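Long-range contacts in MHP1 (Microbacterium liquefaciens, PDB 2JLN), which mediates sodium-dependent uptake of 5-aryl-substituted hydantoins, such as 5-indolylmethyl and 5-benzyl hydantoin, across the cell membrane, preferring L isomers: residues I45-G50 and G279-V284; Y184-G189 and I285-V290; L366-G371 and D427-T432; P372-M377 and T432-A437. All blocks are in the same frame, centred on the assembly; numbering follows the deposited sequence.

Interaction 1: I45-G50 and G279-V284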
loop_
_atom_site.group_PDB
_atom_site.type_symbol
_atom_site.label_atom_id
_atom_site.label_comp_id
_atom_site.label_asym_id
_atom_site.label_seq_id
_atom_site.Cartn_x
_atom_site.Cartn_y
_atom_site.Cartn_z
ATOM N N ILE A 45 -7.326 1.801 -10.862
ATOM C CA ILE A 45 -8.770 1.787 -10.638
ATOM C C ILE A 45 -9.610 2.216 -11.866
ATOM O O ILE A 45 -10.806 1.915 -11.945
ATOM C CB ILE A 45 -9.172 2.620 -9.386
ATOM C CG1 ILE A 45 -10.522 2.135 -8.842
ATOM C CG2 ILE A 45 -9.166 4.129 -9.697
ATOM C CD1 ILE A 45 -11.445 3.269 -8.475
ATOM N N PHE A 46 -9.011 2.915 -12.818
ATOM C CA PHE A 46 -9.678 3.051 -14.087
ATOM C C PHE A 46 -9.778 1.667 -14.740
ATOM O O PHE A 46 -10.842 1.238 -15.168
ATOM C CB PHE A 46 -8.939 4.021 -14.988
ATOM C CG PHE A 46 -9.081 5.456 -14.573
ATOM C CD1 PHE A 46 -8.111 6.388 -14.898
ATOM C CD2 PHE A 46 -10.178 5.875 -13.858
ATOM C CE1 PHE A 46 -8.243 7.710 -14.519
ATOM C CE2 PHE A 46 -10.309 7.202 -13.475
ATOM C CZ PHE A 46 -9.342 8.116 -13.809
ATOM N N ILE A 47 -8.670 0.948 -14.806
ATOM C CA ILE A 47 -8.679 -0.362 -15.440
ATOM C C ILE A 47 -9.618 -1.353 -14.737
ATOM O O ILE A 47 -10.455 -2.001 -15.353
ATOM C CB ILE A 47 -7.257 -0.930 -15.520
ATOM C CG1 ILE A 47 -6.416 -0.077 -16.451
ATOM C CG2 ILE A 47 -7.284 -2.349 -16.025
ATOM C CD1 ILE A 47 -4.965 -0.390 -16.357
ATOM N N ALA A 48 -9.487 -1.464 -13.435
ATOM C CA ALA A 48 -10.292 -2.415 -12.707
ATOM C C ALA A 48 -11.785 -2.162 -12.870
ATOM O O ALA A 48 -12.522 -3.064 -13.191
ATOM C CB ALA A 48 -9.913 -2.391 -11.246
ATOM N N ALA A 49 -12.225 -0.934 -12.626
ATOM C CA ALA A 49 -13.643 -0.611 -12.572
ATOM C C ALA A 49 -14.216 -0.600 -13.967
ATOM O O ALA A 49 -15.400 -0.861 -14.143
ATOM C CB ALA A 49 -13.861 0.728 -11.911
ATOM N N GLY A 50 -13.375 -0.302 -14.957
ATOM C CA GLY A 50 -13.745 -0.414 -16.364
ATOM C C GLY A 50 -14.093 -1.825 -16.831
ATOM O O GLY A 50 -15.208 -2.086 -17.297
ATOM N N GLY A 279 -16.330 2.360 -25.025
ATOM C CA GLY A 279 -15.616 1.112 -25.253
ATOM C C GLY A 279 -14.170 1.043 -24.798
ATOM O O GLY A 279 -13.519 0.033 -25.052
ATOM N N GLU A 280 -13.687 2.101 -24.127
ATOM C CA GLU A 280 -12.303 2.218 -23.601
ATOM C C GLU A 280 -12.300 2.592 -22.107
ATOM O O GLU A 280 -13.086 3.449 -21.719
ATOM C CB GLU A 280 -11.536 3.306 -24.377
ATOM C CG GLU A 280 -10.966 2.873 -25.732
ATOM C CD GLU A 280 -9.864 1.809 -25.600
ATOM O OE1 GLU A 280 -9.898 0.819 -26.381
ATOM O OE2 GLU A 280 -8.979 1.946 -24.702
ATOM N N TRP A 281 -11.430 1.990 -21.280
ATOM C CA TRP A 281 -11.369 2.323 -19.825
ATOM C C TRP A 281 -10.675 3.659 -19.499
ATOM O O TRP A 281 -10.892 4.257 -18.437
ATOM C CB TRP A 281 -10.701 1.210 -18.987
ATOM C CG TRP A 281 -9.273 0.844 -19.410
ATOM C CD1 TRP A 281 -8.898 -0.280 -20.076
ATOM C CD2 TRP A 281 -8.061 1.595 -19.197
ATOM N NE1 TRP A 281 -7.544 -0.284 -20.293
ATOM C CE2 TRP A 281 -7.004 0.854 -19.762
ATOM C CE3 TRP A 281 -7.768 2.817 -18.584
ATOM C CZ2 TRP A 281 -5.669 1.293 -19.738
ATOM C CZ3 TRP A 281 -6.434 3.260 -18.561
ATOM C CH2 TRP A 281 -5.408 2.498 -19.135
ATOM N N ASN A 282 -9.829 4.099 -20.424
ATOM C CA ASN A 282 -9.046 5.318 -20.297
ATOM C C ASN A 282 -9.837 6.586 -20.642
ATOM O O ASN A 282 -10.261 6.775 -21.784
ATOM C CB ASN A 282 -7.851 5.165 -21.230
ATOM C CG ASN A 282 -6.900 6.322 -21.169
ATOM O OD1 ASN A 282 -7.233 7.411 -20.686
ATOM N ND2 ASN A 282 -5.699 6.097 -21.677
ATOM N N PRO A 283 -10.042 7.466 -19.658
ATOM C CA PRO A 283 -10.833 8.694 -19.848
ATOM C C PRO A 283 -10.228 9.701 -20.849
ATOM O O PRO A 283 -10.952 10.482 -21.467
ATOM C CB PRO A 283 -10.883 9.293 -18.433
ATOM C CG PRO A 283 -9.707 8.689 -17.747
ATOM C CD PRO A 283 -9.682 7.282 -18.250
ATOM N N VAL A 284 -8.913 9.685 -21.006
ATOM C CA VAL A 284 -8.274 10.545 -21.994
ATOM C C VAL A 284 -8.863 10.315 -23.395
ATOM O O VAL A 284 -9.356 11.253 -24.034
ATOM C CB VAL A 284 -6.757 10.322 -22.015
ATOM C CG1 VAL A 284 -6.168 10.878 -23.276
ATOM C CG2 VAL A 284 -6.103 10.946 -20.755
#
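Ile47 packs over one face of the Trp281 indole, the two side chains running side by side and pointing the same way. Its CG1 stands above the middle of the six-membered ring, 3.5 Å from the ring centroid and 10° off the normal, a CH-pi contact that an extended aliphatic branch suits well. The terminal CD1 of Ile47 comes to 3.8 Å from Trp281 CZ2. The opposite face of the indole carries CB of Asn282, displaced toward the rim. With chi1 at 58°, Trp281 CG sits between its own backbone N and carbonyl carbon, 4.2 Å from Ile47 CA.

Phe46 and Pro283 meet differently, crossing at about a right angle. Pro283 CG stands over one face of the phenyl ring, 26° off its normal, and comes nearest at Phe46 CE1, 3.7 Å away; proline ring C-H groups suit such a face. At Gly50 a side chain would run into Trp281 CB, and the absence of one lets Gly50 CA lie 5.0 Å from Trp281 CA. Asn282 is the N-cap of helix 283-291, its OD1 accepting from Val284 N at 2.8 Å.

Around this contact, helix 242-278 touches both partners, with Phe267 against Phe46 and with Ile270 and Ser274 against Pro283, while helix 58-79 packs on Ala49 through Val61 and Ile65.

Interaction 2: Y184-G189 and I285-V290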
loop_
_atom_site.group_PDB
_atom_site.type_symbol
_atom_site.label_atom_id
_atom_site.label_comp_id
_atom_site.label_asym_id
_atom_site.label_seq_id
_atom_site.Cartn_x
_atom_site.Cartn_y
_atom_site.Cartn_z
ATOM N N TYR A 184 -18.211 16.016 -16.058
ATOM C CA TYR A 184 -19.007 17.009 -16.768
ATOM C C TYR A 184 -18.757 16.995 -18.278
ATOM O O TYR A 184 -19.704 16.912 -19.045
ATOM C CB TYR A 184 -18.781 18.420 -16.212
ATOM C CG TYR A 184 -19.328 19.468 -17.154
ATOM C CD1 TYR A 184 -20.638 19.929 -17.031
ATOM C CD2 TYR A 184 -18.547 19.961 -18.210
ATOM C CE1 TYR A 184 -21.154 20.870 -17.924
ATOM C CE2 TYR A 184 -19.052 20.900 -19.110
ATOM C CZ TYR A 184 -20.354 21.349 -18.961
ATOM O OH TYR A 184 -20.853 22.284 -19.841
ATOM N N LEU A 185 -17.501 17.105 -18.705
ATOM C CA LEU A 185 -17.169 16.975 -20.124
ATOM C C LEU A 185 -17.797 15.735 -20.770
ATOM O O LEU A 185 -18.306 15.824 -21.875
ATOM C CB LEU A 185 -15.655 16.937 -20.350
ATOM C CG LEU A 185 -14.926 18.276 -20.289
ATOM C CD1 LEU A 185 -13.421 18.149 -20.586
ATOM C CD2 LEU A 185 -15.592 19.237 -21.254
ATOM N N MET A 186 -17.751 14.586 -20.092
ATOM C CA MET A 186 -18.356 13.348 -20.606
ATOM C C MET A 186 -19.888 13.367 -20.694
ATOM O O MET A 186 -20.439 13.338 -21.789
ATOM C CB MET A 186 -17.953 12.145 -19.757
ATOM C CG MET A 186 -16.615 11.541 -20.097
ATOM S SD MET A 186 -16.402 10.000 -19.186
ATOM C CE MET A 186 -16.762 8.826 -20.469
ATOM N N LEU A 187 -20.562 13.371 -19.542
ATOM C CA LEU A 187 -22.017 13.354 -19.501
ATOM C C LEU A 187 -22.627 14.311 -20.509
ATOM O O LEU A 187 -23.476 13.924 -21.325
ATOM C CB LEU A 187 -22.548 13.679 -18.109
ATOM C CG LEU A 187 -22.344 12.587 -17.057
ATOM C CD1 LEU A 187 -23.501 12.569 -16.048
ATOM C CD2 LEU A 187 -22.168 11.219 -17.711
ATOM N N ASP A 188 -22.198 15.565 -20.453
ATOM C CA ASP A 188 -22.681 16.556 -21.403
ATOM C C ASP A 188 -22.483 16.070 -22.847
ATOM O O ASP A 188 -23.444 15.871 -23.577
ATOM C CB ASP A 188 -21.989 17.911 -21.173
ATOM C CG ASP A 188 -22.682 19.067 -21.910
ATOM O OD1 ASP A 188 -23.890 19.317 -21.650
ATOM O OD2 ASP A 188 -22.012 19.729 -22.743
ATOM N N GLY A 189 -21.236 15.856 -23.237
ATOM C CA GLY A 189 -20.896 15.543 -24.610
ATOM C C GLY A 189 -21.486 14.272 -25.173
ATOM O O GLY A 189 -21.502 14.083 -26.396
ATOM N N ILE A 285 -8.820 9.066 -23.867
ATOM C CA ILE A 285 -9.462 8.682 -25.129
ATOM C C ILE A 285 -10.972 8.901 -25.131
ATOM O O ILE A 285 -11.524 9.496 -26.046
ATOM C CB ILE A 285 -9.266 7.204 -25.410
ATOM C CG1 ILE A 285 -7.781 6.841 -25.405
ATOM C CG2 ILE A 285 -9.925 6.844 -26.713
ATOM C CD1 ILE A 285 -7.524 5.353 -25.691
ATOM N N ALA A 286 -11.646 8.386 -24.116
ATOM C CA ALA A 286 -13.096 8.440 -24.090
ATOM C C ALA A 286 -13.625 9.866 -24.164
ATOM O O ALA A 286 -14.645 10.105 -24.795
ATOM C CB ALA A 286 -13.642 7.720 -22.863
ATOM N N ILE A 287 -12.955 10.821 -23.526
ATOM C CA ILE A 287 -13.453 12.197 -23.566
ATOM C C ILE A 287 -13.142 12.828 -24.914
ATOM O O ILE A 287 -13.928 13.616 -25.442
ATOM C CB ILE A 287 -12.926 13.082 -22.397
ATOM C CG1 ILE A 287 -13.363 12.488 -21.053
ATOM C CG2 ILE A 287 -13.428 14.534 -22.533
ATOM C CD1 ILE A 287 -13.217 13.441 -19.882
ATOM N N THR A 288 -12.001 12.455 -25.476
ATOM C CA THR A 288 -11.610 12.943 -26.790
ATOM C C THR A 288 -12.670 12.660 -27.851
ATOM O O THR A 288 -13.104 13.582 -28.543
ATOM C CB THR A 288 -10.310 12.311 -27.242
ATOM O OG1 THR A 288 -9.232 12.847 -26.461
ATOM C CG2 THR A 288 -10.094 12.588 -28.719
ATOM N N GLU A 289 -13.072 11.392 -27.983
ATOM C CA GLU A 289 -14.163 11.023 -28.887
ATOM C C GLU A 289 -15.421 11.798 -28.584
ATOM O O GLU A 289 -15.837 12.621 -29.380
ATOM C CB GLU A 289 -14.473 9.531 -28.844
ATOM C CG GLU A 289 -14.064 8.810 -30.109
ATOM C CD GLU A 289 -15.052 8.979 -31.309
ATOM O OE1 GLU A 289 -14.747 8.367 -32.371
ATOM O OE2 GLU A 289 -16.117 9.685 -31.215
ATOM N N VAL A 290 -16.022 11.532 -27.432
ATOM C CA VAL A 290 -17.314 12.112 -27.072
ATOM C C VAL A 290 -17.448 13.601 -27.365
ATOM O O VAL A 290 -18.538 14.092 -27.622
ATOM C CB VAL A 290 -17.628 11.841 -25.588
ATOM C CG1 VAL A 290 -18.604 12.866 -25.032
ATOM C CG2 VAL A 290 -18.172 10.439 -25.434
#
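Met186 and Ile287 form the tighter part of this contact, their side chains crossing at about a right angle. The methylene CG of Met186 meets Ile287 CG1 at 3.5 Å and the terminal CD1 of the same isoleucine at 3.9 Å. Ile287 is branched at CB, and its other arm, CG2, faces Leu185 CB at 3.9 Å; one residue thus engages two neighbours on helix 160-190. Further along, Val290 directs CG1, anti to its backbone N (chi1 156°), against the backbone of Gly189. A CB on residue 189 would collide with that methyl, so glycine fits here, and Gly189 CA lies 5.5 Å from Val290 CA.

Elsewhere the fit is looser. The Met186 chain bends at chi3 and its CE only grazes Ala286 CB, at 4.1 Å. No hydrogen bond joins the segments, and their axes, 9.3 Å apart at closest approach, are inclined by 38°. Gly189 and Val290 are only partly buried, whereas Met186, Ala286 and Ile287 are buried. Helix 242-278 packs against this buried part, Ser274 and Leu277 touching Met186, and Ser274 also touching Ala286.

Helix 283-291 is a short element between transmembrane helices 7 and 8, here laid against the end of helix 5; this is consistent with the helical loop linking those two helices in LeuT-like transporters of the APC clan.

Interaction 3: L366-G371 and D427-T432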
loop_
_atom_site.group_PDB
_atom_site.type_symbol
_atom_site.label_atom_id
_atom_site.label_comp_id
_atom_site.label_asym_id
_atom_site.label_seq_id
_atom_site.Cartn_x
_atom_site.Cartn_y
_atom_site.Cartn_z
ATOM N N LEU A 366 1.551 -13.748 -6.432
ATOM C CA LEU A 366 2.496 -13.280 -5.429
ATOM C C LEU A 366 1.816 -12.358 -4.427
ATOM O O LEU A 366 2.060 -12.469 -3.230
ATOM C CB LEU A 366 3.726 -12.618 -6.052
ATOM C CG LEU A 366 4.510 -13.553 -6.980
ATOM C CD1 LEU A 366 5.556 -12.794 -7.783
ATOM C CD2 LEU A 366 5.147 -14.684 -6.212
ATOM N N ALA A 367 0.946 -11.470 -4.897
ATOM C CA ALA A 367 0.245 -10.588 -3.972
ATOM C C ALA A 367 -0.640 -11.379 -3.039
ATOM O O ALA A 367 -0.527 -11.260 -1.832
ATOM C CB ALA A 367 -0.560 -9.549 -4.697
ATOM N N SER A 368 -1.525 -12.200 -3.570
ATOM C CA SER A 368 -2.428 -12.885 -2.663
ATOM C C SER A 368 -1.730 -13.922 -1.761
ATOM O O SER A 368 -2.348 -14.433 -0.823
ATOM C CB SER A 368 -3.650 -13.456 -3.395
ATOM O OG SER A 368 -3.267 -14.322 -4.433
ATOM N N ALA A 369 -0.452 -14.213 -2.027
ATOM C CA ALA A 369 0.371 -15.061 -1.129
ATOM C C ALA A 369 1.005 -14.273 0.037
ATOM O O ALA A 369 2.061 -14.634 0.551
ATOM C CB ALA A 369 1.454 -15.810 -1.913
ATOM N N LEU A 370 0.367 -13.177 0.424
ATOM C CA LEU A 370 0.766 -12.415 1.590
ATOM C C LEU A 370 -0.342 -12.548 2.639
ATOM O O LEU A 370 -0.296 -11.958 3.713
ATOM C CB LEU A 370 0.974 -10.952 1.209
ATOM C CG LEU A 370 2.033 -10.733 0.138
ATOM C CD1 LEU A 370 2.260 -9.246 -0.102
ATOM C CD2 LEU A 370 3.322 -11.435 0.520
ATOM N N GLY A 371 -1.352 -13.335 2.310
ATOM C CA GLY A 371 -2.452 -13.546 3.222
ATOM C C GLY A 371 -1.978 -14.140 4.533
ATOM O O GLY A 371 -2.364 -13.652 5.593
ATOM N N ASP A 427 -10.735 -18.031 -5.931
ATOM C CA ASP A 427 -11.209 -16.653 -6.093
ATOM C C ASP A 427 -11.146 -15.822 -4.804
ATOM O O ASP A 427 -11.468 -14.636 -4.813
ATOM C CB ASP A 427 -12.609 -16.614 -6.707
ATOM C CG ASP A 427 -12.620 -17.068 -8.169
ATOM O OD1 ASP A 427 -13.705 -17.043 -8.820
ATOM O OD2 ASP A 427 -11.529 -17.448 -8.663
ATOM N N LEU A 428 -10.725 -16.451 -3.706
ATOM C CA LEU A 428 -10.567 -15.782 -2.415
ATOM C C LEU A 428 -9.221 -16.084 -1.741
ATOM O O LEU A 428 -9.081 -15.860 -0.544
ATOM C CB LEU A 428 -11.694 -16.189 -1.470
ATOM C CG LEU A 428 -13.139 -15.908 -1.884
ATOM C CD1 LEU A 428 -14.099 -16.719 -1.024
ATOM C CD2 LEU A 428 -13.482 -14.431 -1.815
ATOM N N MET A 429 -8.246 -16.579 -2.508
ATOM C CA MET A 429 -6.915 -16.985 -2.018
ATOM C C MET A 429 -6.327 -16.186 -0.832
ATOM O O MET A 429 -6.014 -16.762 0.219
ATOM C CB MET A 429 -5.913 -16.973 -3.169
ATOM C CG MET A 429 -4.815 -17.993 -3.020
ATOM S SD MET A 429 -3.558 -17.978 -4.330
ATOM C CE MET A 429 -2.213 -17.134 -3.492
ATOM N N PHE A 430 -6.162 -14.874 -1.009
ATOM C CA PHE A 430 -5.648 -13.982 0.048
ATOM C C PHE A 430 -6.362 -14.112 1.399
ATOM O O PHE A 430 -5.720 -14.291 2.426
ATOM C CB PHE A 430 -5.730 -12.531 -0.420
ATOM C CG PHE A 430 -5.407 -11.522 0.649
ATOM C CD1 PHE A 430 -4.093 -11.318 1.060
ATOM C CD2 PHE A 430 -6.410 -10.746 1.218
ATOM C CE1 PHE A 430 -3.783 -10.375 2.033
ATOM C CE2 PHE A 430 -6.098 -9.788 2.199
ATOM C CZ PHE A 430 -4.787 -9.612 2.608
ATOM N N VAL A 431 -7.688 -14.017 1.385
ATOM C CA VAL A 431 -8.491 -14.089 2.597
ATOM C C VAL A 431 -8.577 -15.475 3.264
ATOM O O VAL A 431 -8.763 -15.567 4.474
ATOM C CB VAL A 431 -9.905 -13.541 2.349
ATOM C CG1 VAL A 431 -10.914 -14.254 3.232
ATOM C CG2 VAL A 431 -9.941 -12.005 2.551
ATOM N N THR A 432 -8.440 -16.558 2.508
ATOM C CA THR A 432 -8.335 -17.865 3.157
ATOM C C THR A 432 -6.958 -18.108 3.816
ATOM O O THR A 432 -6.863 -18.657 4.911
ATOM C CB THR A 432 -8.692 -19.017 2.191
ATOM O OG1 THR A 432 -10.065 -19.369 2.367
ATOM C CG2 THR A 432 -7.852 -20.263 2.473
#
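The Phe430 ring presents its edge to Ser368 O, which lies near the ring plane, while Gly371 CA and the carbonyl carbon of Leu370 approach it obliquely. With CG anti to the backbone N (chi1 172°), the ring is carried toward Gly371, and its CD1 lies 3.5 Å from Gly371 CA. Nearer the backbone, Phe430 CB packs 3.7 Å from Ser368 CB.

Two CA-H...O contacts link the backbones: Phe430 CA to Ser368 O at 3.4 Å, and Gly371 CA to Phe430 O, also 3.4 Å. A CB on residue 371 would collide with Phe430 O, which makes glycine the fitting residue. In the flexible, unbranched Met429, SD lies beside Ser368 OG, and the bend at chi3 carries CE toward Ala369 CB, 4.2 Å away.

Helix 356-368 ends here, and transmembrane helix 10 resumes at 371; Phe430 fits against this interruption. Helical hydrogen bonding is weak across the break. Ser368 OG is bonded to Asn364 O one turn back, and Ala369 O is bonded to Tyr415 OH. With no conventional hydrogen bond between the segments, cohesion rests on apolar packing and weak C-H...O attraction, Ser368 OG and Ala369 O finding their hydrogen bonds outside the contact.

Interaction 4: P372-M377 and T432-A437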
loop_
_atom_site.group_PDB
_atom_site.type_symbol
_atom_site.label_atom_id
_atom_site.label_comp_id
_atom_site.label_asym_id
_atom_site.label_seq_id
_atom_site.Cartn_x
_atom_site.Cartn_y
_atom_site.Cartn_z
ATOM N N PRO A 372 -1.167 -15.218 4.474
ATOM C CA PRO A 372 -0.589 -15.721 5.720
ATOM C C PRO A 372 0.361 -14.718 6.384
ATOM O O PRO A 372 0.410 -14.673 7.605
ATOM C CB PRO A 372 0.150 -17.000 5.275
ATOM C CG PRO A 372 0.268 -16.867 3.816
ATOM C CD PRO A 372 -0.987 -16.205 3.401
ATOM N N LEU A 373 1.083 -13.913 5.618
ATOM C CA LEU A 373 1.970 -12.942 6.250
ATOM C C LEU A 373 1.184 -11.967 7.121
ATOM O O LEU A 373 1.605 -11.661 8.231
ATOM C CB LEU A 373 2.802 -12.172 5.224
ATOM C CG LEU A 373 3.684 -11.095 5.855
ATOM C CD1 LEU A 373 4.912 -11.738 6.495
ATOM C CD2 LEU A 373 4.080 -10.042 4.829
ATOM N N ALA A 374 0.048 -11.489 6.625
ATOM C CA ALA A 374 -0.788 -10.566 7.391
ATOM C C ALA A 374 -1.463 -11.289 8.545
ATOM O O ALA A 374 -1.755 -10.687 9.586
ATOM C CB ALA A 374 -1.824 -9.932 6.503
ATOM N N GLY A 375 -1.690 -12.590 8.352
ATOM C CA GLY A 375 -2.439 -13.399 9.296
ATOM C C GLY A 375 -1.603 -13.775 10.491
ATOM O O GLY A 375 -2.067 -13.800 11.612
ATOM N N ILE A 376 -0.344 -14.064 10.237
ATOM C CA ILE A 376 0.582 -14.459 11.279
ATOM C C ILE A 376 1.034 -13.260 12.115
ATOM O O ILE A 376 1.376 -13.406 13.286
ATOM C CB ILE A 376 1.796 -15.171 10.656
ATOM C CG1 ILE A 376 1.425 -16.609 10.327
ATOM C CG2 ILE A 376 2.995 -15.138 11.583
ATOM C CD1 ILE A 376 2.494 -17.330 9.582
ATOM N N MET A 377 1.045 -12.074 11.512
ATOM C CA MET A 377 1.519 -10.893 12.218
ATOM C C MET A 377 0.399 -10.355 13.087
ATOM O O MET A 377 0.659 -9.903 14.202
ATOM C CB MET A 377 2.037 -9.814 11.272
ATOM C CG MET A 377 3.379 -10.137 10.660
ATOM S SD MET A 377 4.129 -8.792 9.694
ATOM C CE MET A 377 4.929 -7.889 11.013
ATOM N N THR A 432 -8.440 -16.558 2.508
ATOM C CA THR A 432 -8.335 -17.865 3.157
ATOM C C THR A 432 -6.958 -18.108 3.816
ATOM O O THR A 432 -6.863 -18.657 4.911
ATOM C CB THR A 432 -8.692 -19.017 2.191
ATOM O OG1 THR A 432 -10.065 -19.369 2.367
ATOM C CG2 THR A 432 -7.852 -20.263 2.473
ATOM N N GLY A 433 -5.889 -17.696 3.152
ATOM C CA GLY A 433 -4.559 -17.878 3.707
ATOM C C GLY A 433 -4.305 -17.075 4.968
ATOM O O GLY A 433 -3.549 -17.503 5.835
ATOM N N LEU A 434 -4.923 -15.898 5.051
ATOM C CA LEU A 434 -4.841 -15.048 6.233
ATOM C C LEU A 434 -5.564 -15.745 7.390
ATOM O O LEU A 434 -4.961 -15.997 8.436
ATOM C CB LEU A 434 -5.432 -13.656 5.935
ATOM C CG LEU A 434 -5.485 -12.465 6.904
ATOM C CD1 LEU A 434 -5.723 -11.168 6.144
ATOM C CD2 LEU A 434 -6.571 -12.644 7.948
ATOM N N ILE A 435 -6.840 -16.079 7.188
ATOM C CA ILE A 435 -7.634 -16.790 8.188
ATOM C C ILE A 435 -6.995 -18.119 8.641
ATOM O O ILE A 435 -7.079 -18.502 9.809
ATOM C CB ILE A 435 -9.047 -17.093 7.657
ATOM C CG1 ILE A 435 -9.856 -15.811 7.502
ATOM C CG2 ILE A 435 -9.754 -18.050 8.587
ATOM C CD1 ILE A 435 -10.393 -15.257 8.799
ATOM N N ALA A 436 -6.373 -18.833 7.708
ATOM C CA ALA A 436 -5.693 -20.081 8.035
ATOM C C ALA A 436 -4.414 -19.840 8.883
ATOM O O ALA A 436 -4.205 -20.476 9.932
ATOM C CB ALA A 436 -5.363 -20.826 6.763
ATOM N N ALA A 437 -3.567 -18.924 8.414
ATOM C CA ALA A 437 -2.334 -18.592 9.109
ATOM C C ALA A 437 -2.647 -18.072 10.493
ATOM O O ALA A 437 -2.051 -18.500 11.477
ATOM C CB ALA A 437 -1.552 -17.574 8.340
#
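Gly375, Gly433 and Ala437, with Pro372 packed beside them, form a close helix crossing of the small-xxx-small kind, in which the second half of transmembrane helix 10 packs on transmembrane helix 12. The motif is met on both sides, as Gly371-xxx-Gly375 and as Gly433-xxx-Ala437. The two segments run parallel, at 31° between their N-to-C directions, and their axes approach to 6.9 Å, a separation that small residues permit.

Gly375 CA lies 4.2 Å from Leu434 CA, the nearest CA pair of the two segments; a side chain on residue 375 would strike Leu434 O and press on Ala437 CB. Likewise, a CB at position 433 would meet Pro372 CD. Pro372 lies in the first turn of helix 371-384, where proline's missing N-H costs little, and its CA makes a CA-H...O contact with Gly433 O at 3.5 Å.

Leu434, with CG anti to the backbone N (chi1 -178°), sets that atom 4.0 Å from Gly375 CA, while its CD1 meets Ala374 CB. Helix 409-423 adds Tyr415 against Pro372 and Val414 against Ile376, and Val225 touches Ala374. No hydrogen bond joins the two segments, as expected for buried helix faces lined with apolar groups.

Ala437 projects a single methyl toward the partner helix, small enough to fit between two of its residues: CB lies 3.6 Å from Pro372 CB and 3.7 Å from Ile376 CG1.

In the fold
The contacts fall into two pairs. Interactions 1 and 2 share helix 283-291, with centres 13 Å apart, and touch where Glu280 OE2 lies 3.8 Å from Ile285 CD1. Interactions 3 and 4 share helix 429-448 and Thr432; only 9 Å separates their centres, since they follow the two halves of the broken transmembrane helix 10 along one partner. The centres of interactions 2 and 4 are 44 Å apart, on opposite sides of the chain's centre. Interaction 1 lies toward the sodium site: the Phe46 side chain is about 10 Å from the bound ion. In interaction 3, the side chain of Phe430 is about 10 Å from Gly219, a probable substrate-binding residue.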